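Long-range contacts in glutaryl-CoA dehydrogenase (Mycobacterium smegmatis, PDB 3SF6), which belongs to the acyl-CoA dehydrogenase family of flavoproteins and carries dihydroflavine-adenine dinucleotide in a fold of two packed helical domains and a beta-rich middle domain: residues M89-Y94 and R323-G328; A119-H124 and L255-E260; D171-T176 and L239-R244; G185-V190 and A226-E231; E199-F204 and T249-P254. All blocks are in the same frame, centred on the assembly; numbering follows the deposited sequence. Where two conformers were deposited one is given.

Contact 1 of 5, residues M89-Y94 and R323-G328; sequences MSAVAY and RQKDAG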
# COMPACT_ATOMS: atom_id res chain seq x y z
N MET A 89 0.78 -21.61 32.66
CA MET A 89 1.08 -20.19 32.69
C MET A 89 -0.08 -19.35 32.10
O MET A 89 -1.01 -19.86 31.48
CB MET A 89 2.41 -19.86 32.00
CG MET A 89 2.42 -19.98 30.55
SD MET A 89 4.07 -19.67 29.77
CE MET A 89 5.16 -20.88 30.40
N SER A 90 -0.03 -18.05 32.32
CA SER A 90 -1.09 -17.16 31.79
C SER A 90 -1.02 -17.05 30.30
O SER A 90 -0.02 -17.42 29.69
CB SER A 90 -0.96 -15.77 32.38
OG SER A 90 0.21 -15.09 31.87
N ALA A 91 -2.12 -16.52 29.72
CA ALA A 91 -2.16 -16.29 28.28
C ALA A 91 -1.07 -15.33 27.87
O ALA A 91 -0.41 -15.56 26.86
CB ALA A 91 -3.54 -15.73 27.86
N VAL A 92 -0.89 -14.25 28.62
CA VAL A 92 0.17 -13.30 28.28
C VAL A 92 1.56 -13.95 28.35
O VAL A 92 2.40 -13.75 27.46
CB VAL A 92 0.07 -12.03 29.14
CG1 VAL A 92 1.31 -11.10 28.95
CG2 VAL A 92 -1.24 -11.24 28.76
N ALA A 93 1.83 -14.72 29.41
CA ALA A 93 3.18 -15.36 29.52
C ALA A 93 3.40 -16.37 28.38
O ALA A 93 4.50 -16.43 27.78
CB ALA A 93 3.34 -16.04 30.87
N TYR A 94 2.38 -17.14 28.06
CA TYR A 94 2.42 -18.07 26.94
C TYR A 94 2.69 -17.34 25.63
O TYR A 94 3.52 -17.75 24.84
CB TYR A 94 1.08 -18.83 26.85
CG TYR A 94 0.91 -19.64 25.58
CD1 TYR A 94 1.78 -20.65 25.26
CD2 TYR A 94 -0.11 -19.35 24.67
CE1 TYR A 94 1.62 -21.38 24.05
CE2 TYR A 94 -0.29 -20.09 23.48
CZ TYR A 94 0.59 -21.09 23.19
OH TYR A 94 0.42 -21.84 22.03
N ARG A 323 -4.43 -10.00 27.58
CA ARG A 323 -5.08 -9.53 28.82
C ARG A 323 -6.57 -9.89 28.81
O ARG A 323 -7.10 -10.28 29.83
CB ARG A 323 -4.88 -8.04 29.03
CG ARG A 323 -3.37 -7.65 29.20
CD ARG A 323 -2.94 -7.66 30.60
NE ARG A 323 -1.51 -7.31 30.75
CZ ARG A 323 -0.55 -8.13 31.20
NH1 ARG A 323 -0.81 -9.34 31.62
NH2 ARG A 323 0.71 -7.68 31.26
N GLN A 324 -7.24 -9.78 27.65
CA GLN A 324 -8.64 -10.16 27.55
C GLN A 324 -8.81 -11.66 27.80
O GLN A 324 -9.74 -12.09 28.50
CB GLN A 324 -9.22 -9.79 26.18
CG GLN A 324 -9.42 -8.29 25.94
CD GLN A 324 -9.95 -7.99 24.52
OE1 GLN A 324 -9.43 -8.49 23.50
NE2 GLN A 324 -10.97 -7.17 24.46
N LYS A 325 -7.92 -12.45 27.21
CA LYS A 325 -7.98 -13.90 27.34
C LYS A 325 -7.85 -14.33 28.81
O LYS A 325 -8.59 -15.22 29.26
CB LYS A 325 -6.93 -14.56 26.45
CG LYS A 325 -7.02 -16.11 26.30
CD LYS A 325 -6.15 -16.60 25.14
CE LYS A 325 -5.96 -18.15 25.13
NZ LYS A 325 -7.15 -18.82 24.78
N ASP A 326 -6.94 -13.70 29.56
CA ASP A 326 -6.76 -14.02 30.97
C ASP A 326 -7.97 -13.59 31.79
O ASP A 326 -8.31 -14.24 32.79
CB ASP A 326 -5.45 -13.39 31.50
CG ASP A 326 -4.22 -14.19 31.07
OD1 ASP A 326 -4.28 -15.45 31.07
OD2 ASP A 326 -3.21 -13.52 30.77
N ALA A 327 -8.64 -12.54 31.34
CA ALA A 327 -9.84 -12.03 32.02
C ALA A 327 -11.10 -12.80 31.63
O ALA A 327 -12.15 -12.68 32.33
CB ALA A 327 -10.00 -10.54 31.73
N GLY A 328 -11.01 -13.64 30.61
CA GLY A 328 -12.10 -14.54 30.15
C GLY A 328 -12.99 -13.91 29.10
O GLY A 328 -14.13 -14.35 28.85

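Contact 2 of 5, residues A119-H124 and L255-E260; sequences AMYAIH and LRCLNE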
# COMPACT_ATOMS: atom_id res chain seq x y z
N ALA A 119 -2.82 -30.62 19.59
CA ALA A 119 -2.95 -32.05 19.96
C ALA A 119 -3.24 -32.23 21.46
O ALA A 119 -4.30 -32.79 21.83
CB ALA A 119 -1.73 -32.87 19.53
N MET A 120 -2.40 -31.68 22.33
CA MET A 120 -2.69 -31.77 23.78
C MET A 120 -4.00 -31.08 24.16
O MET A 120 -4.82 -31.61 24.95
CB MET A 120 -1.53 -31.24 24.62
CG MET A 120 -0.30 -32.11 24.60
SD MET A 120 1.15 -31.30 25.36
CE MET A 120 0.74 -31.53 27.09
N TYR A 121 -4.21 -29.88 23.64
CA TYR A 121 -5.44 -29.14 23.93
C TYR A 121 -6.68 -29.96 23.58
O TYR A 121 -7.63 -30.01 24.35
CB TYR A 121 -5.46 -27.82 23.18
CG TYR A 121 -6.72 -27.02 23.50
CD1 TYR A 121 -6.78 -26.14 24.58
CD2 TYR A 121 -7.84 -27.14 22.71
CE1 TYR A 121 -7.95 -25.41 24.86
CE2 TYR A 121 -9.00 -26.43 22.99
CZ TYR A 121 -9.05 -25.58 24.05
OH TYR A 121 -10.22 -24.90 24.26
N ALA A 122 -6.67 -30.59 22.40
CA ALA A 122 -7.82 -31.38 21.99
C ALA A 122 -8.14 -32.48 23.01
O ALA A 122 -9.31 -32.71 23.37
CB ALA A 122 -7.61 -32.01 20.58
N ILE A 123 -7.11 -33.19 23.44
CA ILE A 123 -7.24 -34.27 24.43
C ILE A 123 -7.69 -33.68 25.79
O ILE A 123 -8.59 -34.20 26.44
CB ILE A 123 -5.93 -35.07 24.52
CG1 ILE A 123 -5.67 -35.83 23.21
CG2 ILE A 123 -6.00 -36.07 25.69
CD1 ILE A 123 -4.24 -36.45 23.10
N HIS A 124 -7.05 -32.58 26.19
CA HIS A 124 -7.37 -31.89 27.45
C HIS A 124 -8.84 -31.45 27.48
O HIS A 124 -9.52 -31.56 28.53
CB HIS A 124 -6.41 -30.73 27.63
CG HIS A 124 -6.30 -30.20 29.02
ND1 HIS A 124 -7.29 -29.42 29.60
CD2 HIS A 124 -5.27 -30.23 29.91
CE1 HIS A 124 -6.90 -29.06 30.82
NE2 HIS A 124 -5.68 -29.53 31.03
N LEU A 255 -12.37 -26.30 15.78
CA LEU A 255 -12.26 -24.84 15.74
C LEU A 255 -11.86 -24.24 17.06
O LEU A 255 -11.12 -23.25 17.07
CB LEU A 255 -13.55 -24.16 15.22
CG LEU A 255 -13.95 -24.51 13.77
CD1 LEU A 255 -15.22 -23.78 13.32
CD2 LEU A 255 -12.83 -24.24 12.82
N ARG A 256 -12.31 -24.79 18.18
CA ARG A 256 -11.82 -24.29 19.48
C ARG A 256 -10.31 -24.49 19.62
O ARG A 256 -9.62 -23.63 20.18
CB ARG A 256 -12.52 -24.97 20.66
CG ARG A 256 -13.90 -24.44 21.06
CD ARG A 256 -14.43 -25.20 22.34
NE ARG A 256 -13.44 -25.22 23.43
CZ ARG A 256 -13.57 -25.87 24.60
NH1 ARG A 256 -14.65 -26.60 24.87
NH2 ARG A 256 -12.60 -25.81 25.53
N CYS A 257 -9.82 -25.63 19.13
CA CYS A 257 -8.38 -25.90 19.17
C CYS A 257 -7.66 -24.85 18.32
O CYS A 257 -6.63 -24.28 18.73
CB CYS A 257 -8.06 -27.28 18.61
SG CYS A 257 -8.91 -28.63 19.49
N LEU A 258 -8.15 -24.61 17.11
CA LEU A 258 -7.51 -23.61 16.24
C LEU A 258 -7.45 -22.25 16.92
O LEU A 258 -6.46 -21.54 16.78
CB LEU A 258 -8.21 -23.45 14.91
CG LEU A 258 -8.31 -24.70 14.04
CD1 LEU A 258 -9.03 -24.44 12.70
CD2 LEU A 258 -6.96 -25.24 13.74
N ASN A 259 -8.50 -21.87 17.62
CA ASN A 259 -8.49 -20.57 18.28
C ASN A 259 -7.46 -20.49 19.39
O ASN A 259 -6.85 -19.45 19.61
CB ASN A 259 -9.90 -20.18 18.66
CG ASN A 259 -10.71 -19.69 17.38
OD1 ASN A 259 -10.26 -18.76 16.68
ND2 ASN A 259 -11.86 -20.29 17.12
N GLU A 260 -7.18 -21.60 20.04
CA GLU A 260 -6.06 -21.63 20.99
C GLU A 260 -4.72 -21.46 20.31
O GLU A 260 -3.89 -20.63 20.72
CB GLU A 260 -6.06 -22.93 21.77
CG GLU A 260 -7.27 -23.09 22.62
CD GLU A 260 -7.41 -21.99 23.66
OE1 GLU A 260 -6.40 -21.67 24.31
OE2 GLU A 260 -8.55 -21.46 23.82

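Contact 3 of 5, residues D171-T176 and L239-R244; sequences DDWILT and LPDSAR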
# COMPACT_ATOMS: atom_id res chain seq x y z
N ASP A 171 -18.46 -52.61 17.41
CA ASP A 171 -18.11 -51.66 18.45
C ASP A 171 -16.92 -50.79 18.02
O ASP A 171 -16.52 -49.91 18.76
CB ASP A 171 -17.70 -52.38 19.73
CG ASP A 171 -18.81 -53.25 20.28
OD1 ASP A 171 -19.98 -52.81 20.18
OD2 ASP A 171 -18.52 -54.35 20.79
N ASP A 172 -16.34 -51.08 16.86
CA ASP A 172 -15.16 -50.35 16.40
C ASP A 172 -15.57 -49.20 15.46
O ASP A 172 -16.72 -49.08 15.03
CB ASP A 172 -14.19 -51.27 15.64
CG ASP A 172 -13.57 -52.36 16.51
OD1 ASP A 172 -13.41 -52.17 17.74
OD2 ASP A 172 -13.22 -53.41 15.91
N TRP A 173 -14.59 -48.35 15.20
CA TRP A 173 -14.64 -47.39 14.12
C TRP A 173 -13.60 -47.74 13.05
O TRP A 173 -12.52 -48.21 13.37
CB TRP A 173 -14.32 -45.98 14.62
CG TRP A 173 -15.30 -45.40 15.55
CD1 TRP A 173 -15.26 -45.49 16.91
CD2 TRP A 173 -16.45 -44.60 15.22
NE1 TRP A 173 -16.33 -44.77 17.45
CE2 TRP A 173 -17.06 -44.22 16.43
CE3 TRP A 173 -17.00 -44.16 14.02
CZ2 TRP A 173 -18.21 -43.43 16.48
CZ3 TRP A 173 -18.12 -43.35 14.06
CH2 TRP A 173 -18.73 -43.01 15.29
N ILE A 174 -13.95 -47.46 11.79
CA ILE A 174 -13.02 -47.58 10.68
C ILE A 174 -12.82 -46.17 10.11
O ILE A 174 -13.79 -45.52 9.67
CB ILE A 174 -13.53 -48.53 9.58
CG1 ILE A 174 -13.98 -49.87 10.17
CG2 ILE A 174 -12.41 -48.78 8.57
CD1 ILE A 174 -12.83 -50.67 10.77
N LEU A 175 -11.58 -45.70 10.13
CA LEU A 175 -11.26 -44.36 9.65
C LEU A 175 -10.61 -44.46 8.28
O LEU A 175 -9.61 -45.15 8.12
CB LEU A 175 -10.30 -43.60 10.60
CG LEU A 175 -10.95 -42.77 11.70
CD1 LEU A 175 -11.84 -43.61 12.56
CD2 LEU A 175 -9.85 -42.01 12.54
N THR A 176 -11.15 -43.75 7.29
CA THR A 176 -10.62 -43.78 5.94
C THR A 176 -10.52 -42.37 5.37
O THR A 176 -11.54 -41.67 5.21
CB THR A 176 -11.52 -44.61 5.02
OG1 THR A 176 -11.74 -45.92 5.61
CG2 THR A 176 -10.89 -44.78 3.64
N LEU A 239 -10.24 -48.69 14.95
CA LEU A 239 -10.05 -48.20 16.33
C LEU A 239 -11.24 -48.59 17.21
O LEU A 239 -12.38 -48.65 16.74
CB LEU A 239 -9.98 -46.66 16.33
CG LEU A 239 -8.77 -46.05 15.57
CD1 LEU A 239 -8.98 -44.52 15.33
CD2 LEU A 239 -7.47 -46.37 16.28
N PRO A 240 -11.00 -48.83 18.50
CA PRO A 240 -12.14 -49.05 19.40
C PRO A 240 -12.93 -47.76 19.65
O PRO A 240 -12.39 -46.67 19.40
CB PRO A 240 -11.47 -49.52 20.70
CG PRO A 240 -10.19 -48.71 20.71
CD PRO A 240 -9.73 -48.72 19.24
N ASP A 241 -14.17 -47.85 20.13
CA ASP A 241 -14.92 -46.62 20.43
C ASP A 241 -14.21 -45.76 21.45
O ASP A 241 -14.42 -44.56 21.46
CB ASP A 241 -16.37 -46.85 20.87
CG ASP A 241 -17.15 -45.52 21.09
OD1 ASP A 241 -17.20 -44.64 20.16
OD2 ASP A 241 -17.67 -45.34 22.22
N SER A 242 -13.39 -46.37 22.30
CA SER A 242 -12.69 -45.63 23.35
C SER A 242 -11.66 -44.64 22.75
O SER A 242 -11.12 -43.84 23.49
CB SER A 242 -12.00 -46.57 24.33
OG SER A 242 -11.08 -47.43 23.67
N ALA A 243 -11.37 -44.75 21.45
CA ALA A 243 -10.45 -43.83 20.74
C ALA A 243 -11.12 -42.52 20.38
O ALA A 243 -10.45 -41.52 20.07
CB ALA A 243 -9.87 -44.51 19.43
N ARG A 244 -12.45 -42.51 20.40
CA ARG A 244 -13.20 -41.29 20.07
C ARG A 244 -13.06 -40.29 21.20
O ARG A 244 -13.10 -40.67 22.36
CB ARG A 244 -14.68 -41.64 19.82
CG ARG A 244 -15.58 -40.46 19.52
CD ARG A 244 -17.06 -40.92 19.31
NE ARG A 244 -17.52 -41.84 20.35
CZ ARG A 244 -18.15 -41.48 21.48
NH1 ARG A 244 -18.44 -40.21 21.74
NH2 ARG A 244 -18.50 -42.41 22.35
O HOH W 1 -15.20 -50.30 20.75

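Contact 4 of 5, residues G185-V190 and A226-E231; sequences GSVADV and ASVTSE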
# COMPACT_ATOMS: atom_id res chain seq x y z
N GLY A 185 3.71 -34.75 11.52
CA GLY A 185 3.05 -36.02 11.24
C GLY A 185 3.97 -37.23 11.18
O GLY A 185 3.64 -38.27 11.76
N SER A 186 5.12 -37.10 10.54
CA SER A 186 6.05 -38.23 10.34
C SER A 186 6.83 -38.65 11.58
O SER A 186 7.40 -39.75 11.59
CB SER A 186 7.07 -37.91 9.26
OG SER A 186 6.41 -37.73 8.03
N VAL A 187 6.86 -37.78 12.59
CA VAL A 187 7.54 -38.07 13.84
C VAL A 187 6.53 -38.26 15.00
O VAL A 187 6.96 -38.45 16.15
CB VAL A 187 8.58 -37.03 14.24
CG1 VAL A 187 9.75 -36.97 13.19
CG2 VAL A 187 7.99 -35.66 14.42
N ALA A 188 5.23 -38.26 14.70
CA ALA A 188 4.20 -38.30 15.75
C ALA A 188 3.98 -39.72 16.24
O ALA A 188 3.93 -40.67 15.43
CB ALA A 188 2.88 -37.73 15.24
N ASP A 189 3.83 -39.85 17.55
CA ASP A 189 3.31 -41.09 18.19
C ASP A 189 1.78 -41.22 18.20
O ASP A 189 1.21 -42.32 18.24
CB ASP A 189 3.82 -41.11 19.63
CG ASP A 189 5.33 -41.09 19.70
OD1 ASP A 189 5.95 -42.14 19.37
OD2 ASP A 189 5.93 -40.02 20.02
N VAL A 190 1.12 -40.07 18.20
CA VAL A 190 -0.33 -39.96 18.25
C VAL A 190 -0.82 -38.85 17.34
O VAL A 190 -0.19 -37.79 17.23
CB VAL A 190 -0.81 -39.78 19.71
CG1 VAL A 190 -0.39 -38.44 20.30
CG2 VAL A 190 -2.32 -39.97 19.83
N ALA A 226 12.54 -26.08 8.78
CA ALA A 226 12.94 -26.64 10.07
C ALA A 226 11.74 -27.15 10.86
O ALA A 226 11.65 -26.99 12.05
CB ALA A 226 13.80 -25.67 10.89
N SER A 227 10.84 -27.81 10.15
CA SER A 227 9.63 -28.42 10.73
C SER A 227 9.38 -29.66 9.89
O SER A 227 9.79 -29.71 8.73
CB SER A 227 8.44 -27.45 10.64
OG SER A 227 7.26 -27.96 11.24
N VAL A 228 8.70 -30.63 10.45
CA VAL A 228 8.29 -31.81 9.73
C VAL A 228 6.86 -31.58 9.28
O VAL A 228 6.05 -31.24 10.11
CB VAL A 228 8.32 -33.02 10.66
CG1 VAL A 228 7.66 -34.30 10.01
CG2 VAL A 228 9.75 -33.33 11.09
N THR A 229 6.56 -31.74 7.99
CA THR A 229 5.21 -31.54 7.47
C THR A 229 4.88 -32.77 6.65
O THR A 229 5.72 -33.18 5.82
CB THR A 229 5.12 -30.31 6.55
OG1 THR A 229 5.81 -29.19 7.12
CG2 THR A 229 3.65 -29.93 6.33
N SER A 230 3.69 -33.36 6.84
CA SER A 230 3.41 -34.70 6.33
C SER A 230 2.04 -34.88 5.71
O SER A 230 1.11 -34.13 5.99
CB SER A 230 3.52 -35.70 7.48
OG SER A 230 4.77 -35.58 8.11
N GLU A 231 1.95 -35.91 4.88
CA GLU A 231 0.68 -36.50 4.48
C GLU A 231 0.36 -37.65 5.46
O GLU A 231 1.25 -38.45 5.76
CB GLU A 231 0.85 -37.08 3.08
CG GLU A 231 -0.34 -37.79 2.52
CD GLU A 231 -0.03 -38.52 1.22
OE1 GLU A 231 1.03 -39.20 1.09
OE2 GLU A 231 -0.88 -38.43 0.33

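Contact 5 of 5, residues E199-F204 and T249-P254; sequences EGIRGF and TSLGAP. With SO4 (sulfate ion), chain M.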
# COMPACT_ATOMS: atom_id res chain seq x y z
N GLU A 199 -23.31 -38.78 12.18
CA GLU A 199 -23.92 -37.86 13.15
C GLU A 199 -23.11 -36.60 13.36
O GLU A 199 -23.26 -35.94 14.40
CB GLU A 199 -24.17 -38.56 14.49
CG GLU A 199 -24.96 -39.88 14.39
CD GLU A 199 -26.36 -39.73 13.77
OE1 GLU A 199 -27.08 -38.75 14.09
OE2 GLU A 199 -26.75 -40.62 12.96
N GLY A 200 -22.26 -36.26 12.40
CA GLY A 200 -21.48 -35.04 12.46
C GLY A 200 -19.97 -35.27 12.60
O GLY A 200 -19.49 -36.41 12.56
N ILE A 201 -19.24 -34.18 12.73
CA ILE A 201 -17.78 -34.25 12.80
C ILE A 201 -17.42 -34.86 14.15
O ILE A 201 -17.98 -34.51 15.18
CB ILE A 201 -17.12 -32.85 12.67
CG1 ILE A 201 -17.50 -32.18 11.35
CG2 ILE A 201 -15.59 -32.91 12.86
CD1 ILE A 201 -17.17 -33.01 10.08
N ARG A 202 -16.45 -35.76 14.15
CA ARG A 202 -15.93 -36.36 15.38
C ARG A 202 -14.39 -36.35 15.32
O ARG A 202 -13.81 -36.24 14.24
CB ARG A 202 -16.41 -37.81 15.54
CG ARG A 202 -17.93 -37.96 15.74
CD ARG A 202 -18.41 -37.36 17.05
NE ARG A 202 -19.83 -37.64 17.30
CZ ARG A 202 -20.82 -36.85 16.90
NH1 ARG A 202 -20.58 -35.75 16.22
NH2 ARG A 202 -22.09 -37.18 17.18
N GLY A 203 -13.75 -36.49 16.49
CA GLY A 203 -12.29 -36.55 16.60
C GLY A 203 -11.85 -37.83 17.30
O GLY A 203 -12.57 -38.35 18.16
N PHE A 204 -10.71 -38.34 16.87
CA PHE A 204 -10.16 -39.60 17.32
C PHE A 204 -8.70 -39.45 17.72
O PHE A 204 -7.93 -38.73 17.08
CB PHE A 204 -10.28 -40.67 16.22
CG PHE A 204 -11.70 -40.93 15.83
CD1 PHE A 204 -12.33 -40.12 14.90
CD2 PHE A 204 -12.44 -41.95 16.44
CE1 PHE A 204 -13.67 -40.34 14.57
CE2 PHE A 204 -13.79 -42.14 16.13
CZ PHE A 204 -14.38 -41.35 15.19
N THR A 249 -18.31 -33.03 19.53
CA THR A 249 -19.57 -33.45 18.88
C THR A 249 -19.94 -32.60 17.65
O THR A 249 -21.03 -32.75 17.08
CB THR A 249 -20.74 -33.48 19.87
OG1 THR A 249 -20.94 -32.17 20.40
CG2 THR A 249 -20.49 -34.51 21.01
N SER A 250 -19.05 -31.71 17.24
CA SER A 250 -19.31 -30.87 16.07
C SER A 250 -18.03 -30.26 15.56
O SER A 250 -16.98 -30.40 16.18
CB SER A 250 -20.28 -29.74 16.45
OG SER A 250 -19.62 -28.78 17.27
N LEU A 251 -18.13 -29.54 14.45
CA LEU A 251 -16.99 -28.78 13.90
C LEU A 251 -16.46 -27.76 14.90
O LEU A 251 -15.30 -27.35 14.86
CB LEU A 251 -17.41 -28.07 12.59
CG LEU A 251 -16.26 -27.47 11.76
CD1 LEU A 251 -15.31 -28.56 11.15
CD2 LEU A 251 -16.86 -26.56 10.67
N GLY A 252 -17.30 -27.32 15.83
CA GLY A 252 -16.81 -26.41 16.84
C GLY A 252 -15.64 -26.94 17.67
O GLY A 252 -14.81 -26.14 18.13
N ALA A 253 -15.53 -28.26 17.84
CA ALA A 253 -14.39 -28.83 18.62
C ALA A 253 -13.04 -28.53 17.95
O ALA A 253 -12.19 -27.94 18.60
CB ALA A 253 -14.58 -30.34 18.89
N PRO A 254 -12.84 -28.91 16.67
CA PRO A 254 -11.54 -28.56 16.13
C PRO A 254 -11.31 -27.05 16.04
O PRO A 254 -10.18 -26.58 16.20
CB PRO A 254 -11.54 -29.21 14.73
CG PRO A 254 -12.99 -29.50 14.43
CD PRO A 254 -13.57 -29.83 15.77
S SO4 M . -21.30 -30.70 12.55
O1 SO4 M . -22.61 -30.41 13.10
O2 SO4 M . -21.43 -30.95 11.11
O3 SO4 M . -20.80 -31.89 13.18
O4 SO4 M . -20.48 -29.48 12.78
O HOH W 2 -16.07 -33.09 16.74

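Contact 1 of 5, residues M89-Y94 and R323-G328
The carboxylate of Asp326 receives two backbone amides from the start of helix 91-104, one on each oxygen. Ala91 N gives the shorter bond, 2.8 Å to Asp326 OD1, and reaches it on the syn lone pair in a nearly straight line (165°). Val92 N lies 3.2 Å from Asp326 OD2, again on the syn side but 25° out of the carboxylate plane, so the acid is turned a little away from a perfectly flat grip. The following amide, that of Ala93, is satisfied within its own segment: Ser90 occupies the N-cap position and its OG accepts from Ala93 N at 3.0 Å. Three successive N-H groups of the first helical turn are thus met by side chains, and the positive helix end would be expected to favour the charged form of Asp326. Aliphatic groups flank this polar centre. The methyl of Ala91 rests on the stem of Lys325, with CB 3.8 Å from Lys325 CG; that stem extends past the methyl because CG is anti to the backbone N (chi1 -170°), and its ammonium goes on to a salt bridge with Glu260. Val92 crosses Arg323 obliquely, its CG2 lying 3.5 Å from Arg323 NH1, while the guanidinium itself is bound by Glu34 and by the carbonyl of Val29. A carboxylate at the C-terminal end of helix 298-327 thus takes two amides at the N-terminal end of helix 91-104, where Ser90 is the N-cap, and so joins the N- and C-terminal helical domains of the acyl-CoA dehydrogenase fold.

Contact 2 of 5, residues A119-H124 and L255-E260
A helix-helix crossing between the N- and C-terminal helical domains of the acyl-CoA dehydrogenase fold brings Tyr121 of helix 106-126 against Arg256, Cys257 and Glu260 of helix 252-286. The two short axes approach to 9.5 Å and run at 133° to each other, nearer antiparallel than parallel. Tyr121 carries most of the contact. Its CG is anti to the backbone N (chi1 -179°), which carries the ring out toward the second helix, where its face, hydroxyl and edge each meet a different residue. Over one face sits the aliphatic portion of Glu260, in the conformer described: CG lies 3.5 Å from the centroid of the Tyr121 ring, a CH-pi contact displaced toward the rim on the CE1 side. The carboxylate beyond it lies almost parallel to the ring, the planes only 9° apart, and is drawn to Lys325 by a salt bridge. At the phenol end the hydroxyl acts as acceptor. Arg256 NH2 donates to Tyr121 OH over 2.8 Å, and Arg256 NE adds a weak bond of 3.3 Å to the same OH, so that the guanidinium, standing steeply across the ring, holds the oxygen mainly through NH2. The remaining contact is at the ring edge, near its plane, where the sulfur of Cys257 makes a sulfur-aromatic approach; the side chain of this cysteine is about 10 Å from the bound dihydroflavine-adenine dinucleotide. Cys257 SG lies 3.7 Å from Tyr121 CD2 and also touches the neighbouring methyl, with 3.8 Å between SG and Ala122 CB.

Contact 3 of 5, residues D171-T176 and L239-R244
This is an antiparallel strand pairing in the four-stranded sheet of the middle domain, where Trp173 near the start of strand 172-183 faces Leu239 near the end of strand 229-240. The two residues form a hydrogen-bonded pair: Trp173 N donates to Leu239 O at 2.7 Å, and Leu239 N returns a bond of 2.8 Å to Trp173 O. Both side chains leave the sheet on the same face, which is covered by strand 200-207. There Leu175 and Leu239 cross at about a right angle, touching through Leu175 CD2 and Leu239 CD1 at 3.9 Å, and the Trp173 ring packs edge-to-face with Phe204. Beyond the strand the chain turns into a short 3-10 segment that places Asp241 beside the indole. Trp173 NE1 donates to Asp241 OD1 over 2.8 Å, almost in the ring plane and on the anti lone pair of that oxygen. From the syn side comes Arg244, which grips the same carboxylate side-on: its NE is 2.8 Å from Asp241 OD1 and its NH2 is 3.0 Å from Asp241 OD2. The arginine chain is bent at chi3 (47°), and its CD lies 4.0 Å from Trp173 CZ2, the side chains meeting at a slant. With an indole N-H and an arginine N-H both directed at OD1, and the salt bridge completed at OD2, Asp241 is probably ionised, and the rotation of its carboxylate is fixed from two directions.

Contact 4 of 5, residues G185-V190 and A226-E231
Gly185 and Ser230 bring their backbones within 5.1 Å of each other, CA to CA, where the loop after strand 172-183 folds over the start of strand 229-240. The glycine helps to make this approach possible, since a beta carbon on it would fall against Ser230 CB. Along the second segment the side chains alternate: Val228 and Ser230 point toward the loop, while Thr229 and Glu231 start away from it; Thr229 OG1 is hydrogen-bonded to Lys221 and Glu231 OE1 to Asn216. The polar link is tip to tip between two serines, Ser186 OG and Ser230 OG standing 2.7 Å apart in a hydrogen bond whose donor could be either hydroxyl. In Ser230 the OG is anti to the carbonyl carbon (chi1 -55°), which sets it beside the peptide joining Gly185 to Ser186, 3.6 Å from Gly185 C. Ser186 OG has a second partner in Thr217 OG1, so this hydroxyl joins the loop to two strands of the four-stranded antiparallel sheet of the middle domain, 229-240 and its neighbour 213-217. Gly185 is also about 8 Å from the bound dihydroflavine-adenine dinucleotide, which places the loop close to the flavin pocket. Beside the hydroxyl pair the packing is apolar and turns on Val228. Its CG1 meets the CB of Ser186 at 3.7 Å and comes within 4.3 Å of Gly185 N. The other branch faces the next loop residue, with 4.2 Å between Val228 CG2 and Val187 CG1, and Val187 in turn leans on Ile145.

Contact 5 of 5, residues E199-F204 and T249-P254
Ile201 and Leu251 meet branch to branch, whereas Arg202, the neighbour of Ile201 on the strand, starts off in the opposite direction and folds back over Thr249. The CB of Ile201 points at the second segment, and its CG1 comes to 4.2 Å from Leu251 CD1. For Arg202 the return is made by a bend at chi2 (-66°), which brings one face of the guanidinium over the CA and CB of Thr249. The group is held there from its own side of the contact: Arg202 NH1 donates to Ile201 O at 3.1 Å, with the carbonyl in the guanidinium plane but the nitrogen 56° out of the plane of that carbonyl. Weak bonds from NH1 and NH2 to the carbonyl of Glu199 add to this. The contact lies at the surface, where strand 200-207, within this chain an edge strand of the three-stranded sheet of the middle domain, faces the turn that opens helix 252-286 of the C-terminal domain. That turn is capped by Ser250, whose OG sits between its backbone N and carbonyl carbon (chi1 72°) and accepts from Gly252 N at 3.1 Å. A water bridges the two backbones, donating to Ile201 O at 2.8 Å and to Ser250 O at 2.9 Å. A sulfate ion, probably from the crystallisation liquor, forms a second bridge between two backbone amides: Ile201 N donates to its O3 at 2.8 Å, and Leu251 N to its O4 at 2.9 Å.

How the contacts relate
From the N terminus, the chain enters contact 1 at 89-94 and contact 2 at 119-124, both in the N-terminal helical domain, and then passes through the middle domain. Contact 4 closes first, when 226-231 returns to 185-190, inside the loop that contact 3 closes at 239-244. Contact 5 begins at 199-204 and closes at 249-254, so it crosses both. Contact 2 closes immediately afterwards on the same helix, 252-286, enclosing contacts 3, 4 and 5, and contact 1 encloses all four at 323-328. Contacts 1 and 2 touch and join the two helical domains; contacts 3 and 4 share strand 229-240 in the four-stranded middle-domain sheet; contact 5 ties the middle and C-terminal domains, meeting contact 3 at Phe204.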